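Local structure of SusD superfamily protein (Bacteroides thetaiotaomicron, 3MCX) at residues 150-156 against 169-175; 277-282 against 334-338; 455-461 against 473-477. The protein is of unknown function but binds zinc and, as a SusD-family outer-membrane protein, probably helps capture glycans at the cell surface for uptake. One frame throughout, in Å; residues are numbered along the deposited sequence. Where two conformers were deposited one is given.

Interaction 1 of 3, residues 150-156 against 169-175; sequences ASLGVPI and RSTVAQC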
ATOM      1  N   ALA A 150       5.698 -19.336   8.720  1.00  5.40           N
ATOM      2  CA  ALA A 150       5.194 -20.445   9.512  1.00  5.61           C
ATOM      3  C   ALA A 150       3.953 -20.118  10.341  1.00  6.10           C
ATOM      4  O   ALA A 150       3.103 -20.991  10.541  1.00  7.06           O
ATOM      5  CB  ALA A 150       6.288 -21.009  10.436  1.00  5.07           C
ATOM      6  N   SER A 151       3.859 -18.877  10.797  1.00  6.55           N
ATOM      7  CA  SER A 151       2.784 -18.474  11.704  1.00  6.48           C
ATOM      8  C   SER A 151       1.455 -18.308  10.950  1.00  6.52           C
ATOM      9  O   SER A 151       1.418 -18.387   9.716  1.00  6.21           O
ATOM     10  CB  SER A 151       3.194 -17.177  12.404  1.00  6.65           C
ATOM     11  OG  SER A 151       3.137 -16.086  11.558  1.00  7.40           O
ATOM     12  N   LEU A 152       0.367 -18.066  11.683  1.00  6.36           N
ATOM     13  CA  LEU A 152      -0.964 -17.995  11.049  1.00  6.56           C
ATOM     14  C   LEU A 152      -1.202 -16.751  10.219  1.00  6.75           C
ATOM     15  O   LEU A 152      -0.880 -15.633  10.640  1.00  6.41           O
ATOM     16  CB  LEU A 152      -2.073 -18.139  12.101  1.00  6.83           C
ATOM     17  CG  LEU A 152      -2.159 -19.485  12.825  1.00  9.69           C
ATOM     18  CD1 LEU A 152      -3.282 -19.446  13.869  1.00 11.48           C
ATOM     19  CD2 LEU A 152      -2.356 -20.645  11.846  1.00  9.81           C
ATOM     20  N   GLY A 153      -1.780 -16.976   9.038  1.00  6.48           N
ATOM     21  CA  GLY A 153      -2.190 -15.935   8.149  1.00  6.54           C
ATOM     22  C   GLY A 153      -3.688 -15.725   8.296  1.00  7.00           C
ATOM     23  O   GLY A 153      -4.171 -15.443   9.406  1.00  8.16           O
ATOM     24  N   VAL A 154      -4.428 -15.846   7.203  1.00  5.86           N
ATOM     25  CA  VAL A 154      -5.872 -15.687   7.208  1.00  5.86           C
ATOM     26  C   VAL A 154      -6.530 -16.833   6.451  1.00  6.47           C
ATOM     27  O   VAL A 154      -5.839 -17.646   5.811  1.00  6.34           O
ATOM     28  CB  VAL A 154      -6.286 -14.354   6.611  1.00  5.26           C
ATOM     29  CG1 VAL A 154      -5.667 -13.175   7.370  1.00  5.89           C
ATOM     30  CG2 VAL A 154      -5.896 -14.278   5.115  1.00  6.80           C
ATOM     31  N   PRO A 155      -7.861 -16.944   6.500  1.00  5.81           N
ATOM     32  CA  PRO A 155      -8.520 -17.968   5.708  1.00  6.04           C
ATOM     33  C   PRO A 155      -8.409 -17.737   4.198  1.00  6.03           C
ATOM     34  O   PRO A 155      -8.479 -16.615   3.699  1.00  7.08           O
ATOM     35  CB  PRO A 155      -9.985 -17.898   6.178  1.00  6.74           C
ATOM     36  CG  PRO A 155      -9.875 -17.397   7.580  1.00  6.91           C
ATOM     37  CD  PRO A 155      -8.780 -16.384   7.507  1.00  6.14           C
ATOM     38  N   ILE A 156      -8.228 -18.830   3.487  1.00  5.53           N
ATOM     39  CA  ILE A 156      -8.101 -18.804   2.043  1.00  6.55           C
ATOM     40  C   ILE A 156      -9.377 -19.300   1.391  1.00  7.73           C
ATOM     41  O   ILE A 156      -9.812 -20.456   1.571  1.00  8.20           O
ATOM     42  CB  ILE A 156      -6.902 -19.666   1.565  1.00  6.66           C
ATOM     43  CG1 ILE A 156      -5.615 -19.102   2.147  1.00  6.88           C
ATOM     44  CG2 ILE A 156      -6.838 -19.700   0.009  1.00  7.07           C
ATOM     45  CD1 ILE A 156      -4.377 -19.939   1.810  1.00  6.74           C
ATOM     46  N   ARG A 169      -7.733 -20.460   9.658  1.00  8.42           N
ATOM     47  CA  ARG A 169      -6.668 -19.624   9.132  1.00  7.15           C
ATOM     48  C   ARG A 169      -5.602 -20.544   8.530  1.00  6.21           C
ATOM     49  O   ARG A 169      -5.216 -21.527   9.136  1.00  7.73           O
ATOM     50  CB  ARG A 169      -6.033 -18.815  10.240  1.00  6.77           C
ATOM     51  CG  ARG A 169      -7.003 -17.832  10.887  1.00  6.99           C
ATOM     52  CD  ARG A 169      -6.415 -17.205  12.111  1.00  7.22           C
ATOM     53  NE  ARG A 169      -5.314 -16.313  11.768  1.00  7.42           N
ATOM     54  CZ  ARG A 169      -4.538 -15.668  12.642  1.00  6.50           C
ATOM     55  NH1 ARG A 169      -4.732 -15.766  13.958  1.00  6.26           N
ATOM     56  NH2 ARG A 169      -3.576 -14.895  12.194  1.00  7.30           N
ATOM     57  N   SER A 170      -5.176 -20.227   7.332  1.00  5.77           N
ATOM     58  CA  SER A 170      -4.016 -20.886   6.709  1.00  5.03           C
ATOM     59  C   SER A 170      -2.774 -20.207   7.245  1.00  5.14           C
ATOM     60  O   SER A 170      -2.890 -19.149   7.881  1.00  6.50           O
ATOM     61  CB  SER A 170      -4.124 -20.811   5.184  1.00  5.33           C
ATOM     62  OG  SER A 170      -5.101 -21.726   4.695  1.00  6.70           O
ATOM     63  N   THR A 171      -1.600 -20.791   7.020  1.00  4.78           N
ATOM     64  CA  THR A 171      -0.370 -20.100   7.439  1.00  4.65           C
ATOM     65  C   THR A 171      -0.062 -18.932   6.536  1.00  5.55           C
ATOM     66  O   THR A 171      -0.552 -18.855   5.397  1.00  5.07           O
ATOM     67  CB  THR A 171       0.851 -21.039   7.466  1.00  4.83           C
ATOM     68  OG1 THR A 171       1.208 -21.396   6.107  1.00  5.00           O
ATOM     69  CG2 THR A 171       0.596 -22.291   8.317  1.00  4.58           C
ATOM     70  N   VAL A 172       0.779 -18.016   7.015  1.00  5.26           N
ATOM     71  CA  VAL A 172       1.254 -16.930   6.178  1.00  5.36           C
ATOM     72  C   VAL A 172       1.869 -17.449   4.875  1.00  6.00           C
ATOM     73  O   VAL A 172       1.588 -16.938   3.794  1.00  6.30           O
ATOM     74  CB  VAL A 172       2.243 -16.044   6.975  1.00  6.01           C
ATOM     75  CG1 VAL A 172       2.978 -15.068   6.079  1.00  6.68           C
ATOM     76  CG2 VAL A 172       1.456 -15.255   8.111  1.00  6.62           C
ATOM     77  N   ALA A 173       2.670 -18.512   4.954  1.00  5.34           N
ATOM     78  CA  ALA A 173       3.286 -19.055   3.731  1.00  5.03           C
ATOM     79  C   ALA A 173       2.227 -19.622   2.766  1.00  5.67           C
ATOM     80  O   ALA A 173       2.345 -19.431   1.558  1.00  6.30           O
ATOM     81  CB  ALA A 173       4.318 -20.122   4.073  1.00  5.88           C
ATOM     82  N   GLN A 174       1.210 -20.317   3.278  1.00  5.29           N
ATOM     83  CA  GLN A 174       0.151 -20.833   2.438  1.00  5.16           C
ATOM     84  C   GLN A 174      -0.588 -19.700   1.743  1.00  6.14           C
ATOM     85  O   GLN A 174      -0.929 -19.777   0.555  1.00  5.87           O
ATOM     86  CB  GLN A 174      -0.803 -21.669   3.274  1.00  4.78           C
ATOM     87  CG  GLN A 174      -0.252 -23.042   3.646  1.00  4.80           C
ATOM     88  CD  GLN A 174      -1.143 -23.803   4.606  1.00  4.78           C
ATOM     89  OE1 GLN A 174      -1.773 -23.202   5.491  1.00  4.71           O
ATOM     90  NE2 GLN A 174      -1.191 -25.117   4.461  1.00  5.07           N
ATOM     91  N   CYS A 175      -0.774 -18.608   2.473  1.00  6.31           N
ATOM     92  CA  CYS A 175      -1.411 -17.431   1.902  1.00  6.44           C
ATOM     93  C   CYS A 175      -0.558 -16.833   0.797  1.00  7.02           C
ATOM     94  O   CYS A 175      -1.055 -16.544  -0.290  1.00  6.45           O
ATOM     95  CB  CYS A 175      -1.722 -16.407   2.999  1.00  6.95           C
ATOM     96  SG  CYS A 175      -3.043 -16.939   4.105  1.00  6.79           S
TER
HETATM   97  O   HOH W   1      -7.760 -21.344   4.929  1.00  8.27           O
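The two segments run antiparallel, and most of the polar backbone between them is paired. Val172 N donates to Ser151 O (2.8 Å) and Gly153 N to Ser170 O (2.7 Å), flanking Leu152 and Thr171, the non-hydrogen-bonded pair of a single beta bridge; further along, Ser170 N reaches Val154 O (3.1 Å). Val154 N finds a sulfur acceptor instead, Cys175 SG, at 3.6 Å. Gly153 suits its place: a CB there would clash with that sulfur. From the bridge the chain turns into helix 172-186, whose start is a capping box: Thr171 OG1 accepts from Gln174 N (3.0 Å), and Gln174 OE1 from Thr171 N (2.9 Å). Arg169 folds back over Leu152 CB to bind Gly153 O through both NE (2.8 Å) and NH2 (2.9 Å); NH1 and NH2 also bond Gln473 O and Asn475 OD1, respectively, near the C terminus. Ile156 N is served by water 1 (2.9 Å), which also bonds Ser170 OG (2.7 Å), while Pro155 O accepts from Tyr92 OH on helix 81-106.

Interaction 2 of 3, residues 277-282 against 334-338; sequences PMVYAN and YLAKF
Residues 277-282 leave the short helix 276-279: the segment starts helical at Pro277, passes Tyr280 at phi/psi -88/-7° and becomes extended at Ala281 and Asn282. Residues 334-338 begin as a strand at Tyr334 and Leu335, turn at Ala336 and Lys337, and end at Phe338 (-127/65°). The segments run in opposite directions, with CA-CA distances of 5.4 Å for Pro277-Phe338, 6.5 Å for Tyr280-Leu335 and 6.3 Å for Asn282-Tyr334. At this spacing the backbones are joined through water. Water 2 donates to Pro277 O (2.7 Å) and Phe338 O (2.8 Å); water 3 donates to Tyr280 O and Leu335 O (2.8 Å each); water 4 donates to Tyr280 O (2.8 Å) and accepts from Leu335 N (3.0 Å).

Apolar contacts centre on Tyr280 (chi1 m, chi2 -71°). Leu335 (chi1 t, chi2 p) sets CD2 over one face of the Tyr280 ring, a CH-pi contact 4.2 Å from the centroid. Tyr280 CD2 meets the ring edge of Phe338 (chi1 m) at CD2, 4.1 Å away, and Pro277 CG lies 3.8 Å from Phe338 CB. Tyr334 (chi1 m) offers a ring face to Asn282 (chi1 t), with Asn282 CB 3.6 Å from Tyr334 CD2.

The amide of Asn282 bonds just past strand 313-314, OD1 to Val317 N and ND2 to Glu315 O. Strand 334-335 pairs with 313-314, so the contact joins helix 276-279 to this two-stranded antiparallel sheet, near but not part of the zinc site of Glu315, Glu319 and His330, whose ion is about 10 Å from the Tyr334 side chain.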
ATOM      1  N   PRO A 277      -6.793  10.989   1.430  1.00  6.94           N
ATOM      2  CA  PRO A 277      -6.483  12.358   1.039  1.00  7.25           C
ATOM      3  C   PRO A 277      -7.081  13.403   1.999  1.00  6.86           C
ATOM      4  O   PRO A 277      -6.406  14.383   2.340  1.00  6.70           O
ATOM      5  CB  PRO A 277      -7.019  12.446  -0.389  1.00  6.70           C
ATOM      6  CG  PRO A 277      -6.798  11.054  -0.905  1.00  7.21           C
ATOM      7  CD  PRO A 277      -7.223  10.172   0.278  1.00  7.39           C
HETATM    8  N   MSE A 278      -8.311  13.203   2.472  1.00  5.90           N
HETATM    9  CA  MSE A 278      -8.904  14.107   3.438  1.00  6.58           C
HETATM   10  C   MSE A 278      -8.256  13.956   4.811  1.00  6.67           C
HETATM   11  O   MSE A 278      -8.134  14.929   5.554  1.00  6.79           O
HETATM   12  CB  MSE A 278     -10.424  13.926   3.523  1.00  7.56           C
HETATM   13  CG  MSE A 278     -11.147  14.579   2.375  1.00  7.10           C
HETATM   14 SE   MSE A 278     -10.791  16.458   2.069  0.75  7.13          SE
HETATM   15  CE  MSE A 278     -11.173  17.097   3.821  1.00  8.97           C
ATOM     16  N   VAL A 279      -7.836  12.741   5.141  1.00  6.63           N
ATOM     17  CA  VAL A 279      -7.193  12.534   6.439  1.00  6.51           C
ATOM     18  C   VAL A 279      -5.786  13.156   6.473  1.00  5.91           C
ATOM     19  O   VAL A 279      -5.313  13.539   7.540  1.00  6.35           O
ATOM     20  CB  VAL A 279      -7.273  11.043   6.858  1.00  6.48           C
ATOM     21  CG1 VAL A 279      -6.613  10.785   8.260  1.00  6.82           C
ATOM     22  CG2 VAL A 279      -8.749  10.608   6.842  1.00  6.82           C
ATOM     23  N   TYR A 280      -5.178  13.346   5.309  1.00  6.54           N
ATOM     24  CA  TYR A 280      -3.924  14.115   5.196  1.00  5.65           C
ATOM     25  C   TYR A 280      -4.161  15.614   4.996  1.00  5.96           C
ATOM     26  O   TYR A 280      -3.203  16.385   4.972  1.00  7.02           O
ATOM     27  CB  TYR A 280      -3.122  13.621   3.956  1.00  6.39           C
ATOM     28  CG  TYR A 280      -2.273  12.388   4.162  1.00  6.05           C
ATOM     29  CD1 TYR A 280      -1.110  12.446   4.932  1.00  7.74           C
ATOM     30  CD2 TYR A 280      -2.603  11.173   3.554  1.00  6.38           C
ATOM     31  CE1 TYR A 280      -0.301  11.327   5.130  1.00  7.47           C
ATOM     32  CE2 TYR A 280      -1.806  10.046   3.754  1.00  8.03           C
ATOM     33  CZ  TYR A 280      -0.673  10.129   4.545  1.00  7.58           C
ATOM     34  OH  TYR A 280       0.077   8.997   4.758  1.00  7.71           O
ATOM     35  N   ALA A 281      -5.412  16.060   4.811  1.00  5.09           N
ATOM     36  CA  ALA A 281      -5.666  17.389   4.282  1.00  5.24           C
ATOM     37  C   ALA A 281      -5.214  18.494   5.215  1.00  5.50           C
ATOM     38  O   ALA A 281      -5.195  18.342   6.442  1.00  5.60           O
ATOM     39  CB  ALA A 281      -7.172  17.554   3.982  1.00  5.86           C
ATOM     40  N   ASN A 282      -4.866  19.593   4.577  1.00  5.28           N
ATOM     41  CA  ASN A 282      -4.415  20.835   5.202  1.00  5.23           C
ATOM     42  C   ASN A 282      -5.574  21.799   5.066  1.00  5.45           C
ATOM     43  O   ASN A 282      -5.711  22.530   4.077  1.00  6.36           O
ATOM     44  CB  ASN A 282      -3.140  21.276   4.497  1.00  4.45           C
ATOM     45  CG  ASN A 282      -2.416  22.395   5.171  1.00  4.77           C
ATOM     46  OD1 ASN A 282      -2.886  22.990   6.152  1.00  5.16           O
ATOM     47  ND2 ASN A 282      -1.205  22.697   4.641  1.00  6.03           N
ATOM     48  N   TYR A 334       2.461  18.867   6.736  1.00  5.82           N
ATOM     49  CA  TYR A 334       1.352  18.393   5.907  1.00  6.10           C
ATOM     50  C   TYR A 334       1.907  17.826   4.604  1.00  6.52           C
ATOM     51  O   TYR A 334       2.723  18.485   3.951  1.00  6.90           O
ATOM     52  CB  TYR A 334       0.352  19.530   5.632  1.00  5.46           C
ATOM     53  CG  TYR A 334      -0.361  19.950   6.900  1.00  6.06           C
ATOM     54  CD1 TYR A 334       0.228  20.788   7.774  1.00  3.98           C
ATOM     55  CD2 TYR A 334      -1.635  19.456   7.232  1.00  5.74           C
ATOM     56  CE1 TYR A 334      -0.369  21.154   8.959  1.00  4.71           C
ATOM     57  CE2 TYR A 334      -2.252  19.821   8.434  1.00  5.93           C
ATOM     58  CZ  TYR A 334      -1.637  20.701   9.265  1.00  5.74           C
ATOM     59  OH  TYR A 334      -2.225  21.121  10.453  1.00  8.24           O
ATOM     60  N   LEU A 335       1.538  16.590   4.284  1.00  6.63           N
ATOM     61  CA  LEU A 335       1.974  15.927   3.064  1.00  6.80           C
ATOM     62  C   LEU A 335       1.036  16.312   1.938  1.00  7.01           C
ATOM     63  O   LEU A 335      -0.181  16.119   2.087  1.00  7.78           O
ATOM     64  CB  LEU A 335       1.953  14.409   3.284  1.00  7.70           C
ATOM     65  CG  LEU A 335       2.437  13.571   2.099  1.00  7.94           C
ATOM     66  CD1 LEU A 335       3.884  13.877   1.798  1.00  8.46           C
ATOM     67  CD2 LEU A 335       2.171  12.065   2.318  1.00  8.73           C
ATOM     68  N   ALA A 336       1.558  16.797   0.820  1.00  6.91           N
ATOM     69  CA  ALA A 336       0.732  17.341  -0.277  1.00  6.96           C
ATOM     70  C   ALA A 336       0.677  16.410  -1.509  1.00  6.40           C
ATOM     71  O   ALA A 336       0.473  16.875  -2.616  1.00  7.16           O
ATOM     72  CB  ALA A 336       1.227  18.736  -0.671  1.00  8.01           C
ATOM     73  N   LYS A 337       0.875  15.115  -1.327  1.00  6.71           N
ATOM     74  CA  LYS A 337       0.837  14.170  -2.434  1.00  6.98           C
ATOM     75  C   LYS A 337      -0.548  13.973  -3.064  1.00  7.06           C
ATOM     76  O   LYS A 337      -0.615  13.581  -4.205  1.00  6.92           O
ATOM     77  CB  LYS A 337       1.366  12.795  -2.031  1.00  9.10           C
ATOM     78  CG  LYS A 337       2.839  12.696  -2.072  1.00 10.94           C
ATOM     79  CD  LYS A 337       3.295  11.250  -1.924  1.00 10.20           C
ATOM     80  CE  LYS A 337       4.788  11.231  -2.094  1.00  9.81           C
ATOM     81  NZ  LYS A 337       5.402   9.933  -1.812  1.00  8.24           N
ATOM     82  N   PHE A 338      -1.631  14.211  -2.320  1.00  6.80           N
ATOM     83  CA  PHE A 338      -2.977  13.868  -2.800  1.00  7.02           C
ATOM     84  C   PHE A 338      -3.911  15.076  -2.722  1.00  7.18           C
ATOM     85  O   PHE A 338      -4.921  15.074  -2.006  1.00  7.75           O
ATOM     86  CB  PHE A 338      -3.515  12.682  -1.980  1.00  6.54           C
ATOM     87  CG  PHE A 338      -2.508  11.585  -1.800  1.00  7.13           C
ATOM     88  CD1 PHE A 338      -1.960  10.950  -2.905  1.00  6.41           C
ATOM     89  CD2 PHE A 338      -2.022  11.247  -0.521  1.00  8.37           C
ATOM     90  CE1 PHE A 338      -0.972   9.939  -2.745  1.00  9.54           C
ATOM     91  CE2 PHE A 338      -1.033  10.238  -0.362  1.00  9.75           C
ATOM     92  CZ  PHE A 338      -0.514   9.597  -1.493  1.00  9.03           C
TER
HETATM   93  O   HOH W   2      -4.586  15.469   0.712  1.00  8.93           O
HETATM   94  O   HOH W   3      -1.937  18.042   3.091  1.00  6.96           O
HETATM   95  O   HOH W   4      -0.688  15.773   6.060  1.00  7.32           O

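Interaction 3 of 3, residues 455-461 against 473-477; sequences LRIALPI and QQNPR
The side chains of Gln474, Asn475 and Arg477 make every direct hydrogen bond between the segments, each to the backbone of 455-461, which is extended after a 3-10 turn at 455-457 and runs antiparallel to 473-477. CA atoms pair at 5.8 Å (Leu455-Arg477, Pro460-Asn475, Ile461-Gln474), and with no backbone-to-backbone bond this is a C-terminal tail fixed by its side chains along a loop, not a beta sheet. Gln474 (chi1 t, chi2 p, chi3 -81°) curls its amide back to the Ile461 backbone: OE1 accepts from Ile461 N (2.8 Å), NE2 donates to Ile461 O (2.9 Å), and OE1 also takes Asn475 N (2.8 Å). Asn475 (chi1 m, chi2 -41°) places ND2 2.7 Å from Leu459 O as donor. The C-terminal Arg477 has its CA-CB bond pointing away, yet m, m, t torsions with chi4 at -89° swing the guanidinium back, so that NH2 (2.8 Å) and NH1 (3.1 Å) both donate to Ala458 O. Water 5 donates to Leu455 O and Pro476 O (2.8 Å each). Ile461 (m, m) packs on Trp88 of helix 81-106, Phe140 of helix 115-140 and Ile466 of helix 463-468; Leu459 rests on Ile84 and Leu139 of the first two helices.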
ATOM      1  N   LEU A 455       4.426  -8.918  18.885  1.00  6.15           N
ATOM      2  CA  LEU A 455       3.135  -9.583  18.640  1.00  6.30           C
ATOM      3  C   LEU A 455       2.128  -8.595  18.100  1.00  6.77           C
ATOM      4  O   LEU A 455       1.234  -9.013  17.357  1.00  5.82           O
ATOM      5  CB  LEU A 455       2.591 -10.281  19.882  1.00  6.74           C
ATOM      6  CG  LEU A 455       3.468 -11.328  20.531  1.00  9.25           C
ATOM      7  CD1 LEU A 455       2.808 -11.864  21.782  1.00  9.82           C
ATOM      8  CD2 LEU A 455       3.768 -12.392  19.507  1.00 12.25           C
ATOM      9  N   ARG A 456       2.236  -7.310  18.460  1.00  6.61           N
ATOM     10  CA  ARG A 456       1.233  -6.334  18.025  1.00  6.75           C
ATOM     11  C   ARG A 456       1.301  -5.961  16.540  1.00  6.94           C
ATOM     12  O   ARG A 456       0.406  -5.274  16.034  1.00  7.62           O
ATOM     13  CB  ARG A 456       1.307  -5.078  18.906  1.00  6.56           C
ATOM     14  CG  ARG A 456       1.059  -5.356  20.366  1.00  5.97           C
ATOM     15  CD  ARG A 456       1.425  -4.180  21.249  1.00  6.70           C
ATOM     16  NE  ARG A 456       2.837  -3.879  21.138  1.00  6.84           N
ATOM     17  CZ  ARG A 456       3.394  -2.780  21.615  1.00  9.46           C
ATOM     18  NH1 ARG A 456       2.639  -1.874  22.245  1.00  8.31           N
ATOM     19  NH2 ARG A 456       4.712  -2.591  21.494  1.00  9.63           N
ATOM     20  N   ILE A 457       2.343  -6.397  15.826  1.00  6.49           N
ATOM     21  CA  ILE A 457       2.406  -6.182  14.391  0.50  6.78           C
ATOM     22  C   ILE A 457       1.239  -6.840  13.684  1.00  7.27           C
ATOM     23  O   ILE A 457       0.715  -6.267  12.734  1.00  8.10           O
ATOM     24  CB  ILE A 457       3.719  -6.684  13.771  0.50  6.46           C
ATOM     25  CG1 ILE A 457       4.841  -5.672  14.043  0.50  7.22           C
ATOM     26  CG2 ILE A 457       3.551  -6.982  12.256  0.50  7.18           C
ATOM     27  CD1 ILE A 457       6.195  -6.338  14.146  0.50  5.14           C
ATOM     28  N   ALA A 458       0.856  -8.053  14.110  1.00  6.75           N
ATOM     29  CA  ALA A 458      -0.308  -8.736  13.564  1.00  6.93           C
ATOM     30  C   ALA A 458      -1.550  -8.154  14.241  1.00  6.60           C
ATOM     31  O   ALA A 458      -1.729  -8.303  15.457  1.00  7.86           O
ATOM     32  CB  ALA A 458      -0.200 -10.237  13.771  1.00  6.33           C
ATOM     33  N   LEU A 459      -2.377  -7.514  13.424  1.00  7.05           N
ATOM     34  CA  LEU A 459      -3.629  -6.950  13.936  1.00  6.91           C
ATOM     35  C   LEU A 459      -4.501  -8.040  14.494  1.00  6.45           C
ATOM     36  O   LEU A 459      -4.455  -9.179  14.040  1.00  6.37           O
ATOM     37  CB  LEU A 459      -4.380  -6.211  12.831  1.00  7.61           C
ATOM     38  CG  LEU A 459      -3.720  -4.938  12.305  1.00  7.63           C
ATOM     39  CD1 LEU A 459      -4.571  -4.358  11.205  1.00  7.87           C
ATOM     40  CD2 LEU A 459      -3.559  -3.914  13.412  1.00  8.63           C
ATOM     41  N   PRO A 460      -5.345  -7.718  15.475  1.00  5.48           N
ATOM     42  CA  PRO A 460      -6.267  -8.727  15.946  1.00  5.89           C
ATOM     43  C   PRO A 460      -7.286  -9.122  14.882  1.00  6.27           C
ATOM     44  O   PRO A 460      -7.777  -8.274  14.169  1.00  6.59           O
ATOM     45  CB  PRO A 460      -6.965  -8.070  17.145  1.00  6.27           C
ATOM     46  CG  PRO A 460      -6.861  -6.637  16.834  1.00  7.27           C
ATOM     47  CD  PRO A 460      -5.601  -6.401  16.076  1.00  6.72           C
ATOM     48  N   ILE A 461      -7.564 -10.408  14.822  1.00  5.50           N
ATOM     49  CA  ILE A 461      -8.644 -10.941  14.024  1.00  6.08           C
ATOM     50  C   ILE A 461      -9.943 -10.335  14.610  1.00  6.16           C
ATOM     51  O   ILE A 461     -10.083 -10.236  15.808  1.00  5.73           O
ATOM     52  CB  ILE A 461      -8.684 -12.469  14.145  1.00  6.41           C
ATOM     53  CG1 ILE A 461      -7.343 -13.131  13.709  1.00  6.96           C
ATOM     54  CG2 ILE A 461      -9.904 -13.095  13.373  1.00  7.58           C
ATOM     55  CD1 ILE A 461      -6.877 -12.811  12.318  1.00  8.40           C
ATOM     56  N   GLN A 473      -8.343 -18.973  15.308  1.00  9.63           N
ATOM     57  CA  GLN A 473      -7.552 -18.597  16.455  1.00  9.39           C
ATOM     58  C   GLN A 473      -7.242 -17.103  16.407  1.00  7.53           C
ATOM     59  O   GLN A 473      -6.995 -16.550  15.361  1.00  7.87           O
ATOM     60  CB  GLN A 473      -6.213 -19.313  16.404  1.00 11.04           C
ATOM     61  CG  GLN A 473      -6.249 -20.780  16.546  1.00 16.65           C
ATOM     62  CD  GLN A 473      -4.816 -21.347  16.683  1.00 24.53           C
ATOM     63  OE1 GLN A 473      -3.950 -20.756  17.366  1.00 28.45           O
ATOM     64  NE2 GLN A 473      -4.556 -22.461  16.012  1.00 26.80           N
ATOM     65  N   GLN A 474      -7.239 -16.466  17.566  1.00  6.54           N
ATOM     66  CA  GLN A 474      -6.826 -15.069  17.651  1.00  6.58           C
ATOM     67  C   GLN A 474      -5.282 -14.983  17.667  1.00  6.94           C
ATOM     68  O   GLN A 474      -4.575 -15.924  18.117  1.00  6.86           O
ATOM     69  CB  GLN A 474      -7.385 -14.466  18.954  1.00  7.12           C
ATOM     70  CG  GLN A 474      -7.176 -12.972  19.188  1.00  6.86           C
ATOM     71  CD  GLN A 474      -7.575 -12.121  17.994  1.00  6.61           C
ATOM     72  OE1 GLN A 474      -6.815 -11.964  17.029  1.00  7.30           O
ATOM     73  NE2 GLN A 474      -8.791 -11.554  18.056  1.00  6.06           N
ATOM     74  N   ASN A 475      -4.788 -13.880  17.148  1.00  5.06           N
ATOM     75  CA  ASN A 475      -3.370 -13.545  17.279  1.00  5.86           C
ATOM     76  C   ASN A 475      -2.999 -13.325  18.737  1.00  7.36           C
ATOM     77  O   ASN A 475      -3.704 -12.618  19.450  1.00  8.46           O
ATOM     78  CB  ASN A 475      -3.011 -12.333  16.443  1.00  5.05           C
ATOM     79  CG  ASN A 475      -3.013 -12.641  14.973  1.00  5.33           C
ATOM     80  OD1 ASN A 475      -2.531 -13.723  14.586  1.00  6.93           O
ATOM     81  ND2 ASN A 475      -3.553 -11.765  14.144  1.00  5.44           N
ATOM     82  N   PRO A 476      -1.864 -13.871  19.178  1.00  7.99           N
ATOM     83  CA  PRO A 476      -1.471 -13.644  20.563  1.00  8.78           C
ATOM     84  C   PRO A 476      -1.098 -12.202  20.884  1.00  8.92           C
ATOM     85  O   PRO A 476      -0.761 -11.414  19.998  1.00  7.42           O
ATOM     86  CB  PRO A 476      -0.277 -14.582  20.756  1.00  9.98           C
ATOM     87  CG  PRO A 476       0.190 -14.921  19.477  1.00 11.69           C
ATOM     88  CD  PRO A 476      -0.943 -14.754  18.468  1.00  9.25           C
ATOM     89  N   ARG A 477      -1.216 -11.884  22.162  1.00 10.45           N
ATOM     90  CA  ARG A 477      -0.808 -10.618  22.696  1.00 11.56           C
ATOM     91  C   ARG A 477       0.018 -10.836  23.945  1.00 12.72           C
ATOM     92  O   ARG A 477       0.112 -11.958  24.475  1.00 11.64           O
ATOM     93  CB  ARG A 477      -2.060  -9.799  23.025  1.00 13.06           C
ATOM     94  CG  ARG A 477      -2.850  -9.334  21.780  1.00 12.16           C
ATOM     95  CD  ARG A 477      -2.149  -8.202  21.223  1.00 12.08           C
ATOM     96  NE  ARG A 477      -2.646  -7.562  19.993  1.00  9.57           N
ATOM     97  CZ  ARG A 477      -2.334  -7.886  18.749  1.00  7.02           C
ATOM     98  NH1 ARG A 477      -1.628  -8.987  18.454  1.00  7.64           N
ATOM     99  NH2 ARG A 477      -2.682  -7.061  17.794  1.00  7.67           N
ATOM    100  OXT ARG A 477       0.612  -9.881  24.461  1.00 13.78           O
TER
HETATM  101  O   HOH W   5       0.278 -11.611  17.384  1.00  6.63           O

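How the interactions relate
Along the chain the three contacts follow in series. Interactions 1 and 3 are neighbours, with centres about 13 Å apart on the same side of the molecule. Arg169 of interaction 1 links them by bonding to the tail of interaction 3; its CZ also packs 3.7 Å from Ile461 CD1, and Leu152 CD1 lies 3.7 Å from Gln473 CD. Both lean on helices 81-106 and 115-140, so the loop leading into helix 172-186 and the C-terminal tail share one helical support. Interaction 2 stands apart, its centre about 34 Å from that of interaction 1, across the chain's centre, and about 30 Å from that of interaction 3; it belongs to the region around the zinc-binding Glu315.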